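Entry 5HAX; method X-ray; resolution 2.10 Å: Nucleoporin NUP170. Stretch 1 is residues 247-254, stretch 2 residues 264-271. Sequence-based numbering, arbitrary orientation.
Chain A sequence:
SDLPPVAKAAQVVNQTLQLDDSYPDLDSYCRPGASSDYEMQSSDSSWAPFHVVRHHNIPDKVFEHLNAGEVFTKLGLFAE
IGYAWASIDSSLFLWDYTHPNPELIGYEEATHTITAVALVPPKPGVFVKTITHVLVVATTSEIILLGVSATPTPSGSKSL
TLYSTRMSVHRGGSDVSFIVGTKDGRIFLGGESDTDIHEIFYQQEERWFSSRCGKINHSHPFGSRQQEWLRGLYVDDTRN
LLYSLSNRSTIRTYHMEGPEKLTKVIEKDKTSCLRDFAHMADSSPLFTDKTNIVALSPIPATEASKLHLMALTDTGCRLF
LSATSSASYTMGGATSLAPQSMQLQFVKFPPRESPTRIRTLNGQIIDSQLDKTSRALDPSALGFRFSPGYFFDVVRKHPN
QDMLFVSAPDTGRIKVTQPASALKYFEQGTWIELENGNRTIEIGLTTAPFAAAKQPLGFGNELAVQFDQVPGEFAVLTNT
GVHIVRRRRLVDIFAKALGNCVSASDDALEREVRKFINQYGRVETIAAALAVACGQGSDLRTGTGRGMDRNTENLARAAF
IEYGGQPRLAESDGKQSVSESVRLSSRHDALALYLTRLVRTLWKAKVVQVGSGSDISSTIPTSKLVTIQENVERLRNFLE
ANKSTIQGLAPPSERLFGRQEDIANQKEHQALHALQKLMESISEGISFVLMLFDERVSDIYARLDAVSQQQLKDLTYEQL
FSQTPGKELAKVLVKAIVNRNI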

# COMPACT_ATOMS: atom_id res chain seq x y z
N ASN A 247 -27.06 -3.78 7.44
CA ASN A 247 -27.42 -2.82 8.48
C ASN A 247 -27.60 -3.49 9.83
O ASN A 247 -27.58 -2.80 10.86
CB ASN A 247 -28.72 -2.11 8.10
CG ASN A 247 -29.91 -3.04 8.10
OD1 ASN A 247 -29.92 -4.04 7.39
ND2 ASN A 247 -30.90 -2.73 8.92
N ARG A 248 -27.79 -4.81 9.86
CA ARG A 248 -27.84 -5.58 11.09
C ARG A 248 -26.47 -6.11 11.49
O ARG A 248 -26.39 -6.96 12.39
CB ARG A 248 -28.83 -6.74 10.95
CG ARG A 248 -30.20 -6.32 10.45
CD ARG A 248 -31.16 -7.50 10.41
NE ARG A 248 -31.47 -7.99 11.75
CZ ARG A 248 -32.39 -7.46 12.55
NH1 ARG A 248 -32.60 -7.97 13.76
NH2 ARG A 248 -33.10 -6.41 12.16
N SER A 249 -25.41 -5.64 10.84
CA SER A 249 -24.04 -6.06 11.11
C SER A 249 -23.78 -7.52 10.73
O SER A 249 -22.87 -8.15 11.28
CB SER A 249 -23.65 -5.81 12.57
OG SER A 249 -23.82 -4.44 12.90
N THR A 250 -24.57 -8.07 9.81
CA THR A 250 -24.33 -9.41 9.29
C THR A 250 -23.27 -9.35 8.19
O THR A 250 -23.34 -8.51 7.30
CB THR A 250 -25.62 -10.02 8.74
OG1 THR A 250 -26.55 -10.20 9.81
CG2 THR A 250 -25.34 -11.37 8.08
N ILE A 251 -22.31 -10.27 8.26
CA ILE A 251 -21.22 -10.37 7.29
C ILE A 251 -21.49 -11.58 6.41
O ILE A 251 -21.57 -12.71 6.92
CB ILE A 251 -19.85 -10.49 7.97
CG1 ILE A 251 -19.59 -9.28 8.88
CG2 ILE A 251 -18.75 -10.63 6.93
CD1 ILE A 251 -18.34 -9.42 9.73
N ARG A 252 -21.62 -11.36 5.11
CA ARG A 252 -21.82 -12.43 4.14
C ARG A 252 -20.60 -12.52 3.23
O ARG A 252 -20.07 -11.50 2.79
CB ARG A 252 -23.08 -12.18 3.30
CG ARG A 252 -24.37 -12.27 4.10
CD ARG A 252 -25.58 -11.90 3.26
NE ARG A 252 -26.84 -12.20 3.93
CZ ARG A 252 -27.45 -11.40 4.81
NH1 ARG A 252 -26.92 -10.23 5.14
NH2 ARG A 252 -28.60 -11.78 5.36
N THR A 253 -20.15 -13.75 2.98
CA THR A 253 -19.00 -14.03 2.13
C THR A 253 -19.47 -14.78 0.89
O THR A 253 -20.19 -15.77 1.00
CB THR A 253 -17.94 -14.85 2.87
OG1 THR A 253 -17.55 -14.17 4.07
CG2 THR A 253 -16.71 -15.07 1.99
N TYR A 254 -19.06 -14.30 -0.28
CA TYR A 254 -19.38 -14.91 -1.56
C TYR A 254 -18.09 -15.29 -2.27
O TYR A 254 -17.09 -14.56 -2.18
CB TYR A 254 -20.20 -13.96 -2.44
CG TYR A 254 -21.50 -13.50 -1.83
CD1 TYR A 254 -21.52 -12.50 -0.87
CD2 TYR A 254 -22.71 -14.05 -2.23
CE1 TYR A 254 -22.71 -12.07 -0.31
CE2 TYR A 254 -23.91 -13.63 -1.68
CZ TYR A 254 -23.90 -12.64 -0.72
OH TYR A 254 -25.09 -12.22 -0.17
N LYS A 264 -22.81 -17.78 -2.42
CA LYS A 264 -22.72 -17.47 -1.00
C LYS A 264 -22.20 -18.68 -0.25
O LYS A 264 -22.75 -19.78 -0.37
CB LYS A 264 -24.08 -17.04 -0.44
CG LYS A 264 -23.99 -16.23 0.85
CD LYS A 264 -25.14 -16.52 1.82
CE LYS A 264 -26.50 -16.27 1.19
NZ LYS A 264 -27.60 -16.47 2.17
N VAL A 265 -21.14 -18.49 0.53
CA VAL A 265 -20.48 -19.59 1.22
C VAL A 265 -20.43 -19.40 2.73
O VAL A 265 -20.24 -20.40 3.45
CB VAL A 265 -19.06 -19.81 0.67
CG1 VAL A 265 -19.12 -20.38 -0.75
CG2 VAL A 265 -18.26 -18.52 0.69
N ILE A 266 -20.57 -18.18 3.25
CA ILE A 266 -20.60 -17.94 4.69
C ILE A 266 -21.61 -16.84 4.97
O ILE A 266 -21.72 -15.88 4.20
CB ILE A 266 -19.22 -17.55 5.25
CG1 ILE A 266 -18.14 -18.54 4.78
CG2 ILE A 266 -19.27 -17.50 6.78
CD1 ILE A 266 -16.73 -18.14 5.19
N GLU A 267 -22.34 -16.99 6.07
CA GLU A 267 -23.23 -15.95 6.58
C GLU A 267 -23.06 -15.94 8.10
O GLU A 267 -23.40 -16.92 8.77
CB GLU A 267 -24.68 -16.21 6.19
CG GLU A 267 -25.65 -15.13 6.63
CD GLU A 267 -27.03 -15.28 6.02
OE1 GLU A 267 -27.15 -15.24 4.77
OE2 GLU A 267 -28.00 -15.45 6.78
N LYS A 268 -22.52 -14.84 8.63
CA LYS A 268 -22.18 -14.73 10.04
C LYS A 268 -22.83 -13.47 10.60
O LYS A 268 -22.41 -12.36 10.27
CB LYS A 268 -20.66 -14.69 10.23
CG LYS A 268 -20.20 -14.83 11.67
CD LYS A 268 -18.69 -14.69 11.77
CE LYS A 268 -18.21 -14.90 13.20
NZ LYS A 268 -18.41 -16.30 13.65
N ASP A 269 -23.84 -13.64 11.45
CA ASP A 269 -24.54 -12.50 12.02
C ASP A 269 -23.82 -12.01 13.28
O ASP A 269 -22.88 -12.63 13.77
CB ASP A 269 -26.00 -12.85 12.33
CG ASP A 269 -26.16 -14.03 13.28
OD1 ASP A 269 -25.22 -14.35 14.03
OD2 ASP A 269 -27.25 -14.64 13.26
N LYS A 270 -24.28 -10.86 13.78
CA LYS A 270 -23.64 -10.25 14.94
C LYS A 270 -23.68 -11.18 16.15
O LYS A 270 -22.76 -11.16 16.98
CB LYS A 270 -24.33 -8.92 15.27
CG LYS A 270 -23.82 -8.27 16.55
CD LYS A 270 -24.21 -6.80 16.64
CE LYS A 270 -25.70 -6.60 16.46
NZ LYS A 270 -26.10 -5.21 16.82
N THR A 271 -24.73 -12.00 16.27
CA THR A 271 -24.80 -12.96 17.37
C THR A 271 -23.63 -13.94 17.33
O THR A 271 -23.04 -14.26 18.37
CB THR A 271 -26.12 -13.72 17.32
OG1 THR A 271 -27.21 -12.79 17.38
CG2 THR A 271 -26.23 -14.70 18.48
O HOH W 1 -26.57 -9.55 12.41
O HOH W 2 -21.51 -10.44 11.92
O HOH W 3 -29.96 -14.38 3.55

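The two stretches pair as neighbouring antiparallel strands, joined by backbone hydrogen bonds, a charged cluster on one face and bridging waters beyond the strand end. Strands 251-254 and 264-268 run at 163° to each other and approach to 4.7 Å. Together the stretches bury 621 Å², both sides summed.

The ladder begins at Ile 251 and Lys 268. Ile 251 N donates to Lys 268 O at 2.9 Å, and Lys 268 N donates to Ile 251 O, also at 2.9 Å. Two residues on, Thr 253 N donates to Ile 266 O at 2.9 Å. Between these pairs, Arg 252 CA lies 3.5 Å from Ile 266 O in a CA-H...O contact.

A beta bulge then shifts the register by one. Thr 253 O accepts twice: from Val 265 N at 2.9 Å, and weakly from Ile 266 N at 3.3 Å. Tyr 254 therefore pairs with Lys 264. The CA-to-CB bond of Val 265 points sideways.

Ile 251, Thr 253, Ile 266 and Lys 268 share one face of the sheet. All four are buried. The beta-branched Thr 253 and Ile 266 suit an extended backbone and pack closely, CB to CB at 3.8 Å. Lys 268 starts on this face, but its end leads away from stretch 1.

Arg 252, Tyr 254, Lys 264 and Glu 267 occupy the other face. Glu 267 is extended, with chi1 and chi2 both t, and its end approaches Arg 252. Arg 252 NE and Glu 267 OE1 form a salt bridge at 3.2 Å, with a weak hydrogen bond. The same OE1 accepts from Lys 264 NZ at 2.9 Å, so one carboxylate oxygen serves two positive groups. Water 3 donates to Glu 267 OE1 at 3.2 Å. The aliphatic part of Lys 264 has a separate role: its CG lies over one face of the Tyr 254 ring, 4.0 Å from the centroid, in a CH-pi contact.

Beyond the ladder, two waters bridge the stretches. Water 2 donates to Ser 249 O and Lys 268 O, each at 2.7 Å. Water 1 donates to Arg 248 O at 2.6 Å, accepts from Lys 270 N at 3.0 Å and bonds to Thr 250 OG1 at 2.7 Å. The CA-to-CB bonds of Ser 249 and Lys 270 point toward the opposing stretch, their CB atoms 4.2 Å apart. Asp 269 takes the N-cap position, where its short side chain caps a backbone nitrogen just past the stretch.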